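Local coordinates for esterase (uncultured bacterium pCosCE1, PDB 7ATL), which hydrolyses carboxylic esters as a family VIII carboxylesterase and also shows promiscuous acyltransferase activity, passing acyl groups to acceptors other than water, at residues L136-G141 against R154-A159; T330-G335 against Q375-V380; G335-G340 against W347-Q352. All coordinates share one frame; numbering follows the deposited sequence.

Contact 1: L136-G141 against R154-A159. With EDO (1,2-ethanediol), chain F.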
loop_
_atom_site.group_PDB
_atom_site.type_symbol
_atom_site.label_atom_id
_atom_site.label_comp_id
_atom_site.label_asym_id
_atom_site.label_seq_id
_atom_site.Cartn_x
_atom_site.Cartn_y
_atom_site.Cartn_z
ATOM N N LEU A 136 1.850 -14.047 -20.195
ATOM C CA LEU A 136 2.699 -12.970 -20.768
ATOM C C LEU A 136 3.954 -12.754 -19.921
ATOM O O LEU A 136 4.839 -12.088 -20.415
ATOM C CB LEU A 136 1.874 -11.688 -20.874
ATOM C CG LEU A 136 1.162 -11.501 -22.211
ATOM C CD1 LEU A 136 0.138 -10.373 -22.119
ATOM C CD2 LEU A 136 2.181 -11.237 -23.322
ATOM N N GLY A 137 4.012 -13.265 -18.688
ATOM C CA GLY A 137 5.194 -13.105 -17.821
ATOM C C GLY A 137 5.232 -11.745 -17.144
ATOM O O GLY A 137 6.332 -11.265 -16.806
ATOM N N ILE A 138 4.071 -11.134 -16.956
ATOM C CA ILE A 138 3.936 -9.866 -16.207
ATOM C C ILE A 138 4.217 -10.146 -14.723
ATOM O O ILE A 138 3.738 -11.156 -14.186
ATOM C CB ILE A 138 2.538 -9.280 -16.475
ATOM C CG1 ILE A 138 2.430 -8.834 -17.934
ATOM C CG2 ILE A 138 2.199 -8.152 -15.513
ATOM C CD1 ILE A 138 1.020 -8.763 -18.434
ATOM N N LYS A 139 4.977 -9.264 -14.085
ATOM C CA LYS A 139 5.336 -9.357 -12.652
ATOM C C LYS A 139 4.493 -8.365 -11.845
ATOM O O LYS A 139 4.195 -7.268 -12.335
ATOM C CB LYS A 139 6.844 -9.130 -12.515
ATOM C CG LYS A 139 7.701 -10.093 -13.334
ATOM C CD LYS A 139 7.507 -11.561 -12.958
ATOM C CE LYS A 139 7.869 -12.541 -14.055
ATOM N NZ LYS A 139 7.230 -13.848 -13.795
ATOM N N ASP A 140 4.119 -8.749 -10.632
ATOM C CA ASP A 140 3.264 -7.918 -9.747
ATOM C C ASP A 140 4.126 -7.029 -8.848
ATOM O O ASP A 140 3.526 -6.207 -8.150
ATOM C CB ASP A 140 2.313 -8.796 -8.929
ATOM C CG ASP A 140 1.141 -9.375 -9.710
ATOM O OD1 ASP A 140 0.816 -8.828 -10.814
ATOM O OD2 ASP A 140 0.514 -10.350 -9.177
ATOM N N GLY A 141 5.454 -7.183 -8.850
ATOM C CA GLY A 141 6.377 -6.330 -8.072
ATOM C C GLY A 141 6.957 -6.991 -6.819
ATOM O O GLY A 141 7.804 -6.353 -6.173
ATOM N N ARG A 154 6.026 -2.970 -20.747
ATOM C CA ARG A 154 5.852 -3.288 -22.183
ATOM C C ARG A 154 5.122 -4.624 -22.292
ATOM O O ARG A 154 4.327 -4.785 -23.251
ATOM C CB ARG A 154 7.177 -3.272 -22.948
ATOM C CG ARG A 154 7.682 -1.864 -23.261
ATOM C CD ARG A 154 9.154 -1.849 -23.653
ATOM N NE ARG A 154 9.592 -0.533 -24.080
ATOM C CZ ARG A 154 9.292 0.039 -25.244
ATOM N NH1 ARG A 154 8.517 -0.572 -26.121
ATOM N NH2 ARG A 154 9.750 1.252 -25.516
ATOM N N LEU A 155 5.334 -5.527 -21.339
ATOM C CA LEU A 155 4.595 -6.810 -21.328
ATOM C C LEU A 155 3.131 -6.509 -20.989
ATOM O O LEU A 155 2.232 -7.019 -21.692
ATOM C CB LEU A 155 5.260 -7.781 -20.339
ATOM C CG LEU A 155 6.641 -8.335 -20.735
ATOM C CD1 LEU A 155 7.114 -9.355 -19.705
ATOM C CD2 LEU A 155 6.652 -8.978 -22.118
ATOM N N LEU A 156 2.893 -5.688 -19.957
ATOM C CA LEU A 156 1.528 -5.294 -19.486
ATOM C C LEU A 156 0.753 -4.619 -20.630
ATOM O O LEU A 156 -0.481 -4.860 -20.748
ATOM C CB LEU A 156 1.667 -4.356 -18.280
ATOM C CG LEU A 156 0.371 -3.832 -17.663
ATOM C CD1 LEU A 156 -0.529 -4.974 -17.201
ATOM C CD2 LEU A 156 0.687 -2.921 -16.494
ATOM N N ALA A 157 1.451 -3.807 -21.435
ATOM C CA ALA A 157 0.889 -3.048 -22.576
ATOM C C ALA A 157 0.267 -4.015 -23.585
ATOM O O ALA A 157 -0.670 -3.593 -24.283
ATOM C CB ALA A 157 1.947 -2.196 -23.241
ATOM N N GLN A 158 0.779 -5.255 -23.653
ATOM C CA GLN A 158 0.340 -6.273 -24.648
ATOM C C GLN A 158 -0.883 -7.061 -24.151
ATOM O O GLN A 158 -1.435 -7.861 -24.936
ATOM C CB GLN A 158 1.486 -7.224 -24.969
ATOM C CG GLN A 158 2.656 -6.565 -25.681
ATOM C CD GLN A 158 3.777 -7.567 -25.751
ATOM O OE1 GLN A 158 4.855 -7.365 -25.195
ATOM N NE2 GLN A 158 3.485 -8.704 -26.359
ATOM N N ALA A 159 -1.274 -6.876 -22.895
ATOM C CA ALA A 159 -2.463 -7.526 -22.315
ATOM C C ALA A 159 -3.715 -6.684 -22.595
ATOM O O ALA A 159 -3.673 -5.469 -22.549
ATOM C CB ALA A 159 -2.257 -7.756 -20.831
HETATM C C1 EDO F . 4.535 -15.122 -15.048
HETATM O O1 EDO F . 4.656 -13.790 -14.522
HETATM C C2 EDO F . 3.576 -15.995 -14.322
HETATM O O2 EDO F . 3.525 -17.332 -14.761
#
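Flat groups carry little of the contact between Leu136-Gly141 and Arg154-Ala159, for neither segment holds an aromatic ring. The Arg154 guanidinium is turned outward, where it makes a cation-pi contact with Trp96 and a salt bridge to Glu150 of its own helix, while the Leu136 and Gln158 side chains cross obliquely. What remains is an aliphatic junction between two helix ends. Helix 132-136 stops in a Schellman motif, with Gly137 taking a positive phi of 80°, and the outgoing chain runs past the last turn of helix 149-157, in a helical part of the beta-lactamase fold. Beside this turn Leu155 CD1 lies 3.6 Å from both Leu136 O and Gly137 O. Ile138 and Leu136 share the apolar contact. The CG1 of Ile138 is anti to the carbonyl carbon (chi1 -68°), which brings the ethyl arm to the helix: CG1 slides past Leu155 CB at 3.9 Å, the two side chains running in opposite directions, and CD1 ends over Leu156 CA at 3.7 Å. Leu136 covers the turn that follows, its CD1 meeting Ala159 CB at 3.8 Å, and Tyr133 closes on Ile138, Leu156 and Ala159 from helix 132-136. No hydrogen bond joins the two segments, but the side chain of Asn152, one turn earlier on helix 149-157, accepts one from Lys139 N. Lys139 bends at chi2 (-61°), and its NZ donates a 2.7 Å hydrogen bond to O1 of an ethanediol probably left from crystallisation.

Contact 2: T330-G335 against Q375-V380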
loop_
_atom_site.group_PDB
_atom_site.type_symbol
_atom_site.label_atom_id
_atom_site.label_comp_id
_atom_site.label_asym_id
_atom_site.label_seq_id
_atom_site.Cartn_x
_atom_site.Cartn_y
_atom_site.Cartn_z
ATOM N N THR A 330 -18.083 0.084 11.420
ATOM C CA THR A 330 -16.778 0.583 11.903
ATOM C C THR A 330 -17.051 1.788 12.802
ATOM O O THR A 330 -17.922 2.600 12.478
ATOM C CB THR A 330 -15.866 0.972 10.728
ATOM O OG1 THR A 330 -14.596 1.463 11.191
ATOM C CG2 THR A 330 -16.489 2.032 9.841
ATOM N N PRO A 331 -16.276 1.986 13.902
ATOM C CA PRO A 331 -16.305 3.241 14.655
ATOM C C PRO A 331 -15.572 4.370 13.912
ATOM O O PRO A 331 -15.593 5.485 14.392
ATOM C CB PRO A 331 -15.574 2.885 15.959
ATOM C CG PRO A 331 -14.565 1.840 15.526
ATOM C CD PRO A 331 -15.282 1.046 14.446
ATOM N N GLN A 332 -14.917 4.075 12.783
ATOM C CA GLN A 332 -14.281 5.123 11.938
ATOM C C GLN A 332 -15.391 6.026 11.393
ATOM O O GLN A 332 -16.515 5.565 11.253
ATOM C CB GLN A 332 -13.481 4.527 10.783
ATOM C CG GLN A 332 -12.355 3.614 11.215
ATOM C CD GLN A 332 -11.880 2.681 10.127
ATOM O OE1 GLN A 332 -12.646 1.947 9.506
ATOM N NE2 GLN A 332 -10.579 2.703 9.910
ATOM N N HIS A 333 -15.076 7.279 11.118
ATOM C CA HIS A 333 -16.059 8.279 10.644
ATOM C C HIS A 333 -15.933 8.437 9.121
ATOM O O HIS A 333 -14.830 8.220 8.568
ATOM C CB HIS A 333 -15.861 9.609 11.381
ATOM C CG HIS A 333 -16.114 9.571 12.856
ATOM N ND1 HIS A 333 -15.164 9.151 13.756
ATOM C CD2 HIS A 333 -17.170 9.994 13.595
ATOM C CE1 HIS A 333 -15.648 9.266 14.978
ATOM N NE2 HIS A 333 -16.871 9.786 14.908
ATOM N N ASN A 334 -17.017 8.853 8.474
ATOM C CA ASN A 334 -17.026 9.131 7.026
ATOM C C ASN A 334 -15.868 10.063 6.707
ATOM O O ASN A 334 -15.599 10.932 7.528
ATOM C CB ASN A 334 -18.371 9.673 6.580
ATOM C CG ASN A 334 -19.474 8.654 6.776
ATOM O OD1 ASN A 334 -19.281 7.439 6.748
ATOM N ND2 ASN A 334 -20.661 9.156 6.998
ATOM N N GLY A 335 -15.204 9.833 5.568
ATOM C CA GLY A 335 -14.023 10.589 5.102
ATOM C C GLY A 335 -12.703 9.894 5.426
ATOM O O GLY A 335 -11.654 10.390 4.970
ATOM N N GLN A 375 -9.253 -5.293 15.371
ATOM C CA GLN A 375 -9.230 -5.246 16.850
ATOM C C GLN A 375 -8.356 -4.074 17.273
ATOM O O GLN A 375 -8.664 -3.468 18.310
ATOM C CB GLN A 375 -8.662 -6.520 17.462
ATOM C CG GLN A 375 -9.555 -7.735 17.299
ATOM C CD GLN A 375 -8.709 -8.971 17.461
ATOM O OE1 GLN A 375 -7.492 -8.960 17.249
ATOM N NE2 GLN A 375 -9.352 -10.059 17.835
ATOM N N ILE A 376 -7.295 -3.780 16.518
ATOM C CA ILE A 376 -6.492 -2.550 16.758
ATOM C C ILE A 376 -7.413 -1.344 16.539
ATOM O O ILE A 376 -7.486 -0.481 17.441
ATOM C CB ILE A 376 -5.245 -2.490 15.866
ATOM C CG1 ILE A 376 -4.247 -3.594 16.237
ATOM C CG2 ILE A 376 -4.622 -1.097 15.943
ATOM C CD1 ILE A 376 -3.466 -3.319 17.513
ATOM N N ARG A 377 -8.106 -1.323 15.399
ATOM C CA ARG A 377 -9.039 -0.245 15.006
ATOM C C ARG A 377 -9.968 0.012 16.197
ATOM O O ARG A 377 -10.010 1.155 16.708
ATOM C CB ARG A 377 -9.798 -0.647 13.736
ATOM C CG ARG A 377 -10.928 0.308 13.371
ATOM C CD ARG A 377 -11.989 -0.296 12.472
ATOM N NE ARG A 377 -12.718 -1.383 13.099
ATOM C CZ ARG A 377 -13.692 -2.085 12.521
ATOM N NH1 ARG A 377 -14.081 -1.823 11.283
ATOM N NH2 ARG A 377 -14.273 -3.057 13.202
ATOM N N ASP A 378 -10.644 -1.040 16.645
ATOM C CA ASP A 378 -11.564 -1.026 17.813
ATOM C C ASP A 378 -10.846 -0.492 19.074
ATOM O O ASP A 378 -11.425 0.369 19.772
ATOM C CB ASP A 378 -12.184 -2.415 17.969
ATOM C CG ASP A 378 -13.204 -2.712 16.888
ATOM O OD1 ASP A 378 -13.295 -1.905 15.928
ATOM O OD2 ASP A 378 -13.912 -3.712 17.026
ATOM N N ALA A 379 -9.623 -0.929 19.361
ATOM C CA ALA A 379 -8.864 -0.449 20.537
ATOM C C ALA A 379 -8.639 1.064 20.438
ATOM O O ALA A 379 -8.600 1.705 21.485
ATOM C CB ALA A 379 -7.552 -1.184 20.684
ATOM N N VAL A 380 -8.475 1.627 19.239
ATOM C CA VAL A 380 -8.203 3.086 19.094
ATOM C C VAL A 380 -9.450 3.874 19.522
ATOM O O VAL A 380 -9.299 4.846 20.271
ATOM C CB VAL A 380 -7.737 3.434 17.670
ATOM C CG1 VAL A 380 -7.622 4.937 17.455
ATOM C CG2 VAL A 380 -6.409 2.761 17.357
#
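Arg377 reaches out from its helix with CG anti to the backbone N (chi1 171°) and then bends at chi3 (64°), which lays its guanidinium against the turn at Thr330-Gln332. Pro331 crosses it obliquely: CD stands 3.8 Å above the guanidinium plane, offset toward the rim, and Thr330 CA lies over the same face. Gln332 comes in at about a right angle, its OE1 at the edge of the guanidinium and its amide plane 71° from that of the arginine. The closest approach of this pair is to carbon, with Gln332 OE1 3.8 Å from Arg377 CD. Helix 372-381, the C-terminal helix of this beta-lactamase fold, packs against helix 3-21 and the central sheet, and here it meets the loop leading into strand 337-341. That loop is folded by an ST turn, in which Thr330 OG1 accepts from Gln332 N at 3.1 Å and in turn donates to Gln332 OE1 at 2.6 Å, the hydroxyl lying above the carbonyl plane. The same OG1 is 3.3 Å from Arg377 NH1. The charge of Arg377 is met within its own helix: NE bonds Asp378 OD1 at 2.9 Å in a salt bridge, from above the carboxylate plane, and NH2 adds a weak bond to that oxygen. Asp378 OD1 also lies 3.9 Å from Pro331 CD.

Contact 3: G335-G340 against W347-Q352; sequences GTLQWG and WFYDPQ
This is the backbone pairing of a beta hairpin, strands 337-341 and 345-350, which are neighbours in the antiparallel sheet of the beta-lactamase fold. The axes of their paired parts approach to 4.8 Å at 174°. Leu337 with Tyr349 and Trp339 with Trp347 are hydrogen-bonded pairs, flanking the non-hydrogen-bonded pair Gln338-Phe348. Of the four N-H...O bonds, the shortest runs from Trp347 N to Trp339 O at 2.9 Å. The longest, from Trp339 N to Trp347 O, measures 3.2 Å. Trp347, Phe348 and Tyr349 all place CG between the backbone N and the carbonyl carbon, in the crowded position. For Trp347 (chi1 65°) this swings the indole over the partner strand, with Trp339 N 3.7 Å above its centre and Leu337 CD2 in plane at its edge. Tyr349 turns likewise to Leu337, whose CB lies over the ring face in a CH-pi contact, 3.8 Å from the ring centroid and 24° off its normal, while Leu337 CD2 touches Tyr349 CE2 at 3.5 Å. Val278 of helix 271-283 touches both rings. On the other face Gln338 lies alongside Phe348, its amide fixed by Gln309 and Gln332. Trp339 leads its indole away to a hydrogen bond with Tyr171 OH; its place is consistent with the W-x-G motif that family VIII esterases carry where beta-lactamases have KTG, beside the active site. At this end one water bridges the strands, accepting from Trp347 NE1 at 2.9 Å and donating to Gly340 O at 2.8 Å.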
loop_
_atom_site.group_PDB
_atom_site.type_symbol
_atom_site.label_atom_id
_atom_site.label_comp_id
_atom_site.label_asym_id
_atom_site.label_seq_id
_atom_site.Cartn_x
_atom_site.Cartn_y
_atom_site.Cartn_z
ATOM N N GLY A 335 -15.204 9.833 5.568
ATOM C CA GLY A 335 -14.023 10.589 5.102
ATOM C C GLY A 335 -12.703 9.894 5.426
ATOM O O GLY A 335 -11.654 10.390 4.970
ATOM N N THR A 336 -12.750 8.827 6.234
ATOM C CA THR A 336 -11.597 7.984 6.612
ATOM C C THR A 336 -10.945 7.456 5.337
ATOM O O THR A 336 -11.670 6.992 4.447
ATOM C CB THR A 336 -12.020 6.840 7.532
ATOM O OG1 THR A 336 -12.240 7.412 8.815
ATOM C CG2 THR A 336 -10.967 5.771 7.672
ATOM N N LEU A 337 -9.631 7.613 5.236
ATOM C CA LEU A 337 -8.806 7.056 4.142
ATOM C C LEU A 337 -8.062 5.867 4.734
ATOM O O LEU A 337 -7.453 6.049 5.793
ATOM C CB LEU A 337 -7.839 8.124 3.627
ATOM C CG LEU A 337 -7.126 7.775 2.322
ATOM C CD1 LEU A 337 -8.108 7.810 1.156
ATOM C CD2 LEU A 337 -5.951 8.713 2.071
ATOM N N GLN A 338 -8.119 4.704 4.088
ATOM C CA GLN A 338 -7.519 3.459 4.623
ATOM C C GLN A 338 -7.011 2.593 3.482
ATOM O O GLN A 338 -7.664 2.542 2.444
ATOM C CB GLN A 338 -8.569 2.657 5.387
ATOM C CG GLN A 338 -8.099 1.281 5.851
ATOM C CD GLN A 338 -9.140 0.679 6.757
ATOM O OE1 GLN A 338 -9.266 1.049 7.905
ATOM N NE2 GLN A 338 -9.927 -0.243 6.239
ATOM N N TRP A 339 -5.925 1.882 3.723
ATOM C CA TRP A 339 -5.500 0.736 2.884
ATOM C C TRP A 339 -4.529 -0.115 3.702
ATOM O O TRP A 339 -4.384 0.178 4.913
ATOM C CB TRP A 339 -4.906 1.256 1.571
ATOM C CG TRP A 339 -5.082 0.320 0.426
ATOM C CD1 TRP A 339 -4.090 -0.240 -0.309
ATOM C CD2 TRP A 339 -6.320 -0.166 -0.112
ATOM N NE1 TRP A 339 -4.618 -1.056 -1.260
ATOM C CE2 TRP A 339 -5.985 -1.046 -1.158
ATOM C CE3 TRP A 339 -7.674 0.046 0.176
ATOM C CZ2 TRP A 339 -6.958 -1.711 -1.910
ATOM C CZ3 TRP A 339 -8.635 -0.611 -0.563
ATOM C CH2 TRP A 339 -8.277 -1.475 -1.598
ATOM N N GLY A 340 -3.929 -1.140 3.096
ATOM C CA GLY A 340 -3.036 -2.084 3.796
ATOM C C GLY A 340 -1.911 -2.593 2.907
ATOM O O GLY A 340 -1.519 -1.858 1.955
ATOM N N TRP A 347 -3.380 0.800 7.606
ATOM C CA TRP A 347 -3.211 2.214 8.003
ATOM C C TRP A 347 -4.498 2.968 7.663
ATOM O O TRP A 347 -5.240 2.530 6.774
ATOM C CB TRP A 347 -1.974 2.836 7.342
ATOM C CG TRP A 347 -2.087 2.919 5.852
ATOM C CD1 TRP A 347 -1.597 2.022 4.954
ATOM C CD2 TRP A 347 -2.769 3.936 5.087
ATOM N NE1 TRP A 347 -1.901 2.423 3.686
ATOM C CE2 TRP A 347 -2.634 3.582 3.728
ATOM C CE3 TRP A 347 -3.467 5.107 5.403
ATOM C CZ2 TRP A 347 -3.184 4.350 2.691
ATOM C CZ3 TRP A 347 -3.994 5.868 4.378
ATOM C CH2 TRP A 347 -3.851 5.497 3.042
ATOM N N PHE A 348 -4.770 4.039 8.394
ATOM C CA PHE A 348 -5.924 4.924 8.129
ATOM C C PHE A 348 -5.695 6.222 8.885
ATOM O O PHE A 348 -4.993 6.213 9.907
ATOM C CB PHE A 348 -7.260 4.256 8.491
ATOM C CG PHE A 348 -7.494 3.938 9.951
ATOM C CD1 PHE A 348 -7.975 4.903 10.827
ATOM C CD2 PHE A 348 -7.274 2.658 10.447
ATOM C CE1 PHE A 348 -8.217 4.596 12.160
ATOM C CE2 PHE A 348 -7.516 2.356 11.780
ATOM C CZ PHE A 348 -7.982 3.324 12.634
ATOM N N TYR A 349 -6.251 7.298 8.353
ATOM C CA TYR A 349 -6.542 8.533 9.109
ATOM C C TYR A 349 -8.049 8.701 9.065
ATOM O O TYR A 349 -8.622 8.391 8.016
ATOM C CB TYR A 349 -5.768 9.730 8.560
ATOM C CG TYR A 349 -6.218 10.238 7.223
ATOM C CD1 TYR A 349 -7.439 10.851 7.082
ATOM C CD2 TYR A 349 -5.383 10.199 6.119
ATOM C CE1 TYR A 349 -7.847 11.382 5.868
ATOM C CE2 TYR A 349 -5.763 10.737 4.899
ATOM C CZ TYR A 349 -7.008 11.322 4.774
ATOM O OH TYR A 349 -7.443 11.838 3.597
ATOM N N ASP A 350 -8.631 9.089 10.196
ATOM C CA ASP A 350 -10.026 9.566 10.327
ATOM C C ASP A 350 -9.972 11.099 10.410
ATOM O O ASP A 350 -9.496 11.657 11.411
ATOM C CB ASP A 350 -10.656 8.844 11.523
ATOM C CG ASP A 350 -12.062 9.302 11.839
ATOM O OD1 ASP A 350 -12.366 10.477 11.538
ATOM O OD2 ASP A 350 -12.831 8.482 12.395
ATOM N N PRO A 351 -10.419 11.842 9.360
ATOM C CA PRO A 351 -10.315 13.307 9.350
ATOM C C PRO A 351 -11.171 13.960 10.443
ATOM O O PRO A 351 -10.716 14.941 10.959
ATOM C CB PRO A 351 -10.805 13.717 7.961
ATOM C CG PRO A 351 -11.728 12.587 7.564
ATOM C CD PRO A 351 -11.087 11.340 8.146
ATOM N N GLN A 352 -12.322 13.364 10.796
ATOM C CA GLN A 352 -13.234 13.923 11.828
ATOM C C GLN A 352 -12.577 13.767 13.219
ATOM O O GLN A 352 -12.674 14.732 14.013
ATOM C CB GLN A 352 -14.647 13.332 11.667
ATOM C CG GLN A 352 -15.522 14.069 10.639
ATOM C CD GLN A 352 -16.626 13.249 9.991
ATOM O OE1 GLN A 352 -17.279 12.415 10.611
ATOM N NE2 GLN A 352 -16.867 13.497 8.717
HETATM O O HOH W 1 -1.409 0.833 1.318
#

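Along the chain contact 1 closes first; contact 3 then forms wholly within the span of contact 2, and the two share Gly335. Their centres are 9 Å apart, and they touch directly: His333 ND1 lies 2.8 Å from Asp350 OD2 and Gln332 NE2 2.9 Å from Gln338 OE1, both probable hydrogen bonds. The loop packed against the C-terminal helix is thus tied to the hairpin it leads into. Contact 1 joins the loop after helix 132-136 to the end of helix 149-157, across the chain's centre, about 31 Å from contact 3 and 37 Å from contact 2 between centres. Trp339 of contact 3 touches, and Ile138 of contact 1 approaches without touching, the probable SxxK site (Ser65, Lys68).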